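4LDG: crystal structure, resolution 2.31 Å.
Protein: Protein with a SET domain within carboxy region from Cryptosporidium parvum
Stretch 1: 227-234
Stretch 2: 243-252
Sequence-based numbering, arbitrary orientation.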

ATOM      1  N   ASN A 227      -6.127  -7.919 -16.045  1.00 50.10           N
ATOM      2  CA  ASN A 227      -7.126  -7.613 -15.014  1.00 50.91           C
ATOM      3  C   ASN A 227      -6.603  -6.919 -13.764  1.00 43.64           C
ATOM      4  O   ASN A 227      -7.045  -7.231 -12.651  1.00 43.53           O
ATOM      5  CB  ASN A 227      -7.817  -8.911 -14.618  1.00 55.66           C
ATOM      6  CG  ASN A 227      -8.536  -9.536 -15.769  1.00 63.34           C
ATOM      7  OD1 ASN A 227      -9.429  -8.912 -16.351  1.00 73.43           O
ATOM      8  ND2 ASN A 227      -8.150 -10.767 -16.128  1.00 64.99           N
ATOM      9  N   PRO A 228      -5.689  -5.951 -13.927  1.00 39.61           N
ATOM     10  CA  PRO A 228      -5.194  -5.308 -12.707  1.00 36.22           C
ATOM     11  C   PRO A 228      -6.285  -4.500 -12.066  1.00 36.88           C
ATOM     12  O   PRO A 228      -7.193  -4.006 -12.771  1.00 36.48           O
ATOM     13  CB  PRO A 228      -4.082  -4.401 -13.206  1.00 35.13           C
ATOM     14  CG  PRO A 228      -4.470  -4.075 -14.601  1.00 37.12           C
ATOM     15  CD  PRO A 228      -5.245  -5.240 -15.139  1.00 39.70           C
ATOM     16  N   ASN A 229      -6.219  -4.373 -10.747  1.00 35.85           N
ATOM     17  CA  ASN A 229      -7.189  -3.515 -10.075  1.00 35.55           C
ATOM     18  C   ASN A 229      -6.587  -2.416  -9.226  1.00 34.74           C
ATOM     19  O   ASN A 229      -7.334  -1.690  -8.590  1.00 33.30           O
ATOM     20  CB  ASN A 229      -8.183  -4.336  -9.284  1.00 35.61           C
ATOM     21  CG  ASN A 229      -7.534  -5.230  -8.268  1.00 35.72           C
ATOM     22  OD1 ASN A 229      -6.375  -5.067  -7.902  1.00 31.78           O
ATOM     23  ND2 ASN A 229      -8.310  -6.184  -7.780  1.00 38.28           N
ATOM     24  N   ILE A 230      -5.248  -2.303  -9.241  1.00 33.98           N
ATOM     25  CA  ILE A 230      -4.545  -1.201  -8.621  1.00 33.71           C
ATOM     26  C   ILE A 230      -3.483  -0.655  -9.562  1.00 35.21           C
ATOM     27  O   ILE A 230      -3.105  -1.315 -10.514  1.00 36.59           O
ATOM     28  CB  ILE A 230      -3.901  -1.597  -7.311  1.00 34.05           C
ATOM     29  CG1 ILE A 230      -2.817  -2.650  -7.525  1.00 35.05           C
ATOM     30  CG2 ILE A 230      -4.946  -2.136  -6.352  1.00 33.81           C
ATOM     31  CD1 ILE A 230      -2.179  -3.081  -6.219  1.00 34.95           C
ATOM     32  N   ILE A 231      -3.071   0.581  -9.300  1.00 34.01           N
ATOM     33  CA  ILE A 231      -2.012   1.268 -10.016  1.00 35.52           C
ATOM     34  C   ILE A 231      -1.099   1.976  -9.011  1.00 33.94           C
ATOM     35  O   ILE A 231      -1.460   2.150  -7.861  1.00 34.14           O
ATOM     36  CB  ILE A 231      -2.554   2.338 -10.972  1.00 34.97           C
ATOM     37  CG1 ILE A 231      -3.424   3.356 -10.238  1.00 37.62           C
ATOM     38  CG2 ILE A 231      -3.357   1.694 -12.085  1.00 37.14           C
ATOM     39  CD1 ILE A 231      -3.815   4.544 -11.121  1.00 38.44           C
ATOM     40  N   THR A 232       0.057   2.426  -9.462  1.00 35.89           N
ATOM     41  CA  THR A 232       0.996   3.103  -8.573  1.00 37.22           C
ATOM     42  C   THR A 232       0.989   4.617  -8.742  1.00 36.17           C
ATOM     43  O   THR A 232       0.573   5.161  -9.763  1.00 39.44           O
ATOM     44  CB  THR A 232       2.422   2.580  -8.770  1.00 39.19           C
ATOM     45  OG1 THR A 232       2.708   2.540 -10.164  1.00 40.16           O
ATOM     46  CG2 THR A 232       2.559   1.189  -8.186  1.00 40.24           C
ATOM     47  N   LYS A 233       1.430   5.280  -7.689  1.00 34.77           N
ATOM     48  CA  LYS A 233       1.612   6.707  -7.661  1.00 36.32           C
ATOM     49  C   LYS A 233       2.824   6.961  -6.794  1.00 34.94           C
ATOM     50  O   LYS A 233       3.246   6.086  -6.052  1.00 33.71           O
ATOM     51  CB  LYS A 233       0.367   7.398  -7.102  1.00 38.04           C
ATOM     52  CG  LYS A 233      -0.711   7.501  -8.148  1.00 42.28           C
ATOM     53  CD  LYS A 233      -1.942   8.214  -7.636  1.00 51.69           C
ATOM     54  CE  LYS A 233      -3.043   8.314  -8.706  1.00 57.72           C
ATOM     55  NZ  LYS A 233      -2.555   8.499 -10.109  1.00 61.40           N
ATOM     56  N   VAL A 234       3.411   8.135  -6.931  1.00 37.31           N
ATOM     57  CA  VAL A 234       4.560   8.520  -6.119  1.00 40.13           C
ATOM     58  C   VAL A 234       4.293   9.897  -5.524  1.00 39.22           C
ATOM     59  O   VAL A 234       3.748  10.750  -6.198  1.00 40.93           O
ATOM     60  CB  VAL A 234       5.882   8.554  -6.925  1.00 40.90           C
ATOM     61  CG1 VAL A 234       7.012   9.130  -6.077  1.00 43.31           C
ATOM     62  CG2 VAL A 234       6.282   7.159  -7.359  1.00 40.87           C
TER
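Stretch 2 243-252: LFFVSKRDII

Stretch 2 lies beside stretch 1 as its antiparallel neighbour in a β-sheet: strand 243-247 runs against strand 230-234, their N-to-C directions 140° apart and their axes 4.6 Å apart at closest approach. Beyond Ser247 the chain leaves the strand, and 248-252 continues as loop or turn. In the register, Ile230 faces Ser247 (CA to CA 4.3 Å), Thr232 faces Phe245 (CA to CA 4.6 Å) and Val234 faces Leu243 (CA to CA 4.6 Å); these non-hydrogen-bonded pairs alternate with the hydrogen-bonded pairs Ile231-Val246 and Lys233-Phe244.

Four backbone hydrogen bonds join the strands, two per pair, because the antiparallel run turns N and O of each residue to the same partner: Ile231 N donates to Val246 O (3.0 Å) and Val246 N to Ile231 O (2.9 Å); Lys233 N donates to Phe244 O (2.9 Å) and Phe244 N to Lys233 O (3.0 Å). A fifth, nearly straight bond from Lys248 N to Asn229 O (2.9 Å) carries the pairing past the strand ends. The four carbonyls of the strand pairs also receive CA-H...O contacts, the shortest from Thr232 CA to Phe244 O (3.2 Å).

Side chains of paired residues share a face, except at Ile230 and Ser247, where they diverge. Thr232, Val234, Leu243 and Phe245 occupy one face, with Val234 CG2 3.7 Å from Leu243 CD1 and Thr232 CG2 3.4 Å from Phe245 CE1. On the other, Ile231 CG1 meets Val246 CG2 at 3.7 Å.

Two CH-π contacts cover aromatic faces: Ile230 CD1 sits 3.7 Å from the Phe245 ring centroid, and Lys233 CB 4.0 Å from that of Phe244.

Loop residues add to the contact: Ile251 CD1 reaches Ile230 CG2 (3.9 Å), Lys248 CG packs on Ile231 CG2 (3.6 Å), and Asn229 CB lies over the Arg249 guanidinium, 3.6 Å from Arg249 NH2. A water donates to Pro228 O (2.7 Å) and accepts a weak hydrogen bond from Lys248 NZ (3.4 Å).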

ATOM      1  N   LEU A 243       6.446   5.295  -2.870  1.00 33.98           N
ATOM      2  CA  LEU A 243       5.686   4.629  -3.918  1.00 32.87           C
ATOM      3  C   LEU A 243       4.547   3.860  -3.263  1.00 30.77           C
ATOM      4  O   LEU A 243       4.766   3.112  -2.282  1.00 28.85           O
ATOM      5  CB  LEU A 243       6.615   3.681  -4.693  1.00 36.31           C
ATOM      6  CG  LEU A 243       6.082   2.763  -5.815  1.00 37.92           C
ATOM      7  CD1 LEU A 243       5.623   3.576  -7.023  1.00 37.11           C
ATOM      8  CD2 LEU A 243       7.161   1.772  -6.224  1.00 38.07           C
ATOM      9  N   PHE A 244       3.340   4.027  -3.815  1.00 28.14           N
ATOM     10  CA  PHE A 244       2.151   3.421  -3.236  1.00 29.14           C
ATOM     11  C   PHE A 244       1.120   3.042  -4.271  1.00 30.96           C
ATOM     12  O   PHE A 244       1.117   3.555  -5.427  1.00 30.35           O
ATOM     13  CB  PHE A 244       1.496   4.330  -2.151  1.00 28.81           C
ATOM     14  CG  PHE A 244       0.977   5.667  -2.664  1.00 27.90           C
ATOM     15  CD1 PHE A 244      -0.368   5.872  -2.898  1.00 29.11           C
ATOM     16  CD2 PHE A 244       1.840   6.715  -2.896  1.00 29.00           C
ATOM     17  CE1 PHE A 244      -0.833   7.097  -3.369  1.00 29.79           C
ATOM     18  CE2 PHE A 244       1.390   7.936  -3.370  1.00 29.23           C
ATOM     19  CZ  PHE A 244       0.056   8.133  -3.605  1.00 29.80           C
ATOM     20  N   PHE A 245       0.238   2.136  -3.837  1.00 31.32           N
ATOM     21  CA  PHE A 245      -0.845   1.643  -4.669  1.00 31.43           C
ATOM     22  C   PHE A 245      -2.139   2.363  -4.338  1.00 31.54           C
ATOM     23  O   PHE A 245      -2.413   2.656  -3.172  1.00 30.74           O
ATOM     24  CB  PHE A 245      -1.039   0.174  -4.394  1.00 33.61           C
ATOM     25  CG  PHE A 245       0.075  -0.689  -4.894  1.00 34.98           C
ATOM     26  CD1 PHE A 245       0.307  -0.816  -6.239  1.00 34.00           C
ATOM     27  CD2 PHE A 245       0.856  -1.422  -4.005  1.00 37.12           C
ATOM     28  CE1 PHE A 245       1.296  -1.652  -6.698  1.00 35.16           C
ATOM     29  CE2 PHE A 245       1.847  -2.247  -4.456  1.00 35.25           C
ATOM     30  CZ  PHE A 245       2.064  -2.362  -5.805  1.00 36.09           C
ATOM     31  N   VAL A 246      -2.917   2.675  -5.365  1.00 32.15           N
ATOM     32  CA  VAL A 246      -4.304   3.098  -5.175  1.00 32.08           C
ATOM     33  C   VAL A 246      -5.185   2.236  -6.048  1.00 31.79           C
ATOM     34  O   VAL A 246      -4.735   1.713  -7.053  1.00 30.20           O
ATOM     35  CB  VAL A 246      -4.518   4.579  -5.506  1.00 35.37           C
ATOM     36  CG1 VAL A 246      -3.640   5.443  -4.619  1.00 36.52           C
ATOM     37  CG2 VAL A 246      -4.214   4.879  -6.948  1.00 36.36           C
ATOM     38  N   SER A 247      -6.436   2.061  -5.647  1.00 32.72           N
ATOM     39  CA  SER A 247      -7.356   1.211  -6.378  1.00 34.06           C
ATOM     40  C   SER A 247      -7.847   1.895  -7.646  1.00 34.56           C
ATOM     41  O   SER A 247      -8.059   3.094  -7.662  1.00 34.60           O
ATOM     42  CB  SER A 247      -8.548   0.874  -5.494  1.00 34.97           C
ATOM     43  OG  SER A 247      -9.191   2.071  -5.068  1.00 36.00           O
ATOM     44  N   LYS A 248      -8.059   1.116  -8.700  1.00 35.85           N
ATOM     45  CA  LYS A 248      -8.578   1.644  -9.952  1.00 37.55           C
ATOM     46  C   LYS A 248     -10.088   1.671  -9.953  1.00 38.75           C
ATOM     47  O   LYS A 248     -10.707   2.287 -10.815  1.00 38.86           O
ATOM     48  CB  LYS A 248      -8.175   0.759 -11.110  1.00 40.22           C
ATOM     49  CG  LYS A 248      -6.692   0.545 -11.255  1.00 41.31           C
ATOM     50  CD  LYS A 248      -6.447  -0.279 -12.510  1.00 44.21           C
ATOM     51  CE  LYS A 248      -6.982   0.437 -13.728  1.00 44.16           C
ATOM     52  NZ  LYS A 248      -6.255  -0.086 -14.890  1.00 48.21           N
ATOM     53  N   ARG A 249     -10.676   0.966  -8.999  1.00 39.73           N
ATOM     54  CA  ARG A 249     -12.112   0.846  -8.914  1.00 40.56           C
ATOM     55  C   ARG A 249     -12.438   0.253  -7.560  1.00 40.41           C
ATOM     56  O   ARG A 249     -11.551  -0.091  -6.789  1.00 40.25           O
ATOM     57  CB  ARG A 249     -12.606  -0.077 -10.034  1.00 43.13           C
ATOM     58  CG  ARG A 249     -11.893  -1.409 -10.071  1.00 43.29           C
ATOM     59  CD  ARG A 249     -12.719  -2.466 -10.779  1.00 47.33           C
ATOM     60  NE  ARG A 249     -12.004  -3.738 -10.895  1.00 51.80           N
ATOM     61  CZ  ARG A 249     -11.982  -4.717  -9.981  1.00 53.07           C
ATOM     62  NH1 ARG A 249     -12.645  -4.626  -8.831  1.00 52.03           N
ATOM     63  NH2 ARG A 249     -11.286  -5.818 -10.237  1.00 54.16           N
ATOM     64  N   ASP A 250     -13.713   0.131  -7.264  1.00 43.79           N
ATOM     65  CA  ASP A 250     -14.140  -0.593  -6.085  1.00 43.60           C
ATOM     66  C   ASP A 250     -13.638  -2.017  -6.183  1.00 43.62           C
ATOM     67  O   ASP A 250     -13.888  -2.682  -7.160  1.00 45.16           O
ATOM     68  CB  ASP A 250     -15.670  -0.558  -5.973  1.00 47.20           C
ATOM     69  CG  ASP A 250     -16.210   0.841  -5.571  1.00 49.60           C
ATOM     70  OD1 ASP A 250     -15.432   1.816  -5.480  1.00 47.22           O
ATOM     71  OD2 ASP A 250     -17.433   0.964  -5.335  1.00 55.99           O
ATOM     72  N   ILE A 251     -12.876  -2.441  -5.185  1.00 41.45           N
ATOM     73  CA  ILE A 251     -12.408  -3.800  -5.041  1.00 40.55           C
ATOM     74  C   ILE A 251     -13.235  -4.397  -3.889  1.00 43.13           C
ATOM     75  O   ILE A 251     -13.218  -3.856  -2.775  1.00 39.92           O
ATOM     76  CB  ILE A 251     -10.916  -3.823  -4.672  1.00 38.39           C
ATOM     77  CG1 ILE A 251     -10.080  -3.154  -5.762  1.00 37.44           C
ATOM     78  CG2 ILE A 251     -10.410  -5.234  -4.450  1.00 38.61           C
ATOM     79  CD1 ILE A 251      -8.616  -3.063  -5.407  1.00 37.39           C
ATOM     80  N   ILE A 252     -13.973  -5.482  -4.153  1.00 44.35           N
ATOM     81  CA  ILE A 252     -14.805  -6.049  -3.106  1.00 48.42           C
ATOM     82  C   ILE A 252     -14.011  -6.949  -2.187  1.00 47.75           C
ATOM     83  O   ILE A 252     -12.901  -7.402  -2.503  1.00 47.37           O
ATOM     84  CB  ILE A 252     -16.071  -6.783  -3.613  1.00 53.67           C
ATOM     85  CG1 ILE A 252     -15.713  -8.072  -4.341  1.00 56.43           C
ATOM     86  CG2 ILE A 252     -16.908  -5.844  -4.480  1.00 54.60           C
ATOM     87  CD1 ILE A 252     -16.918  -8.880  -4.752  1.00 61.18           C
TER
HETATM   88  O   HOH W   1      -8.083  -2.907 -15.082  1.00 49.36           O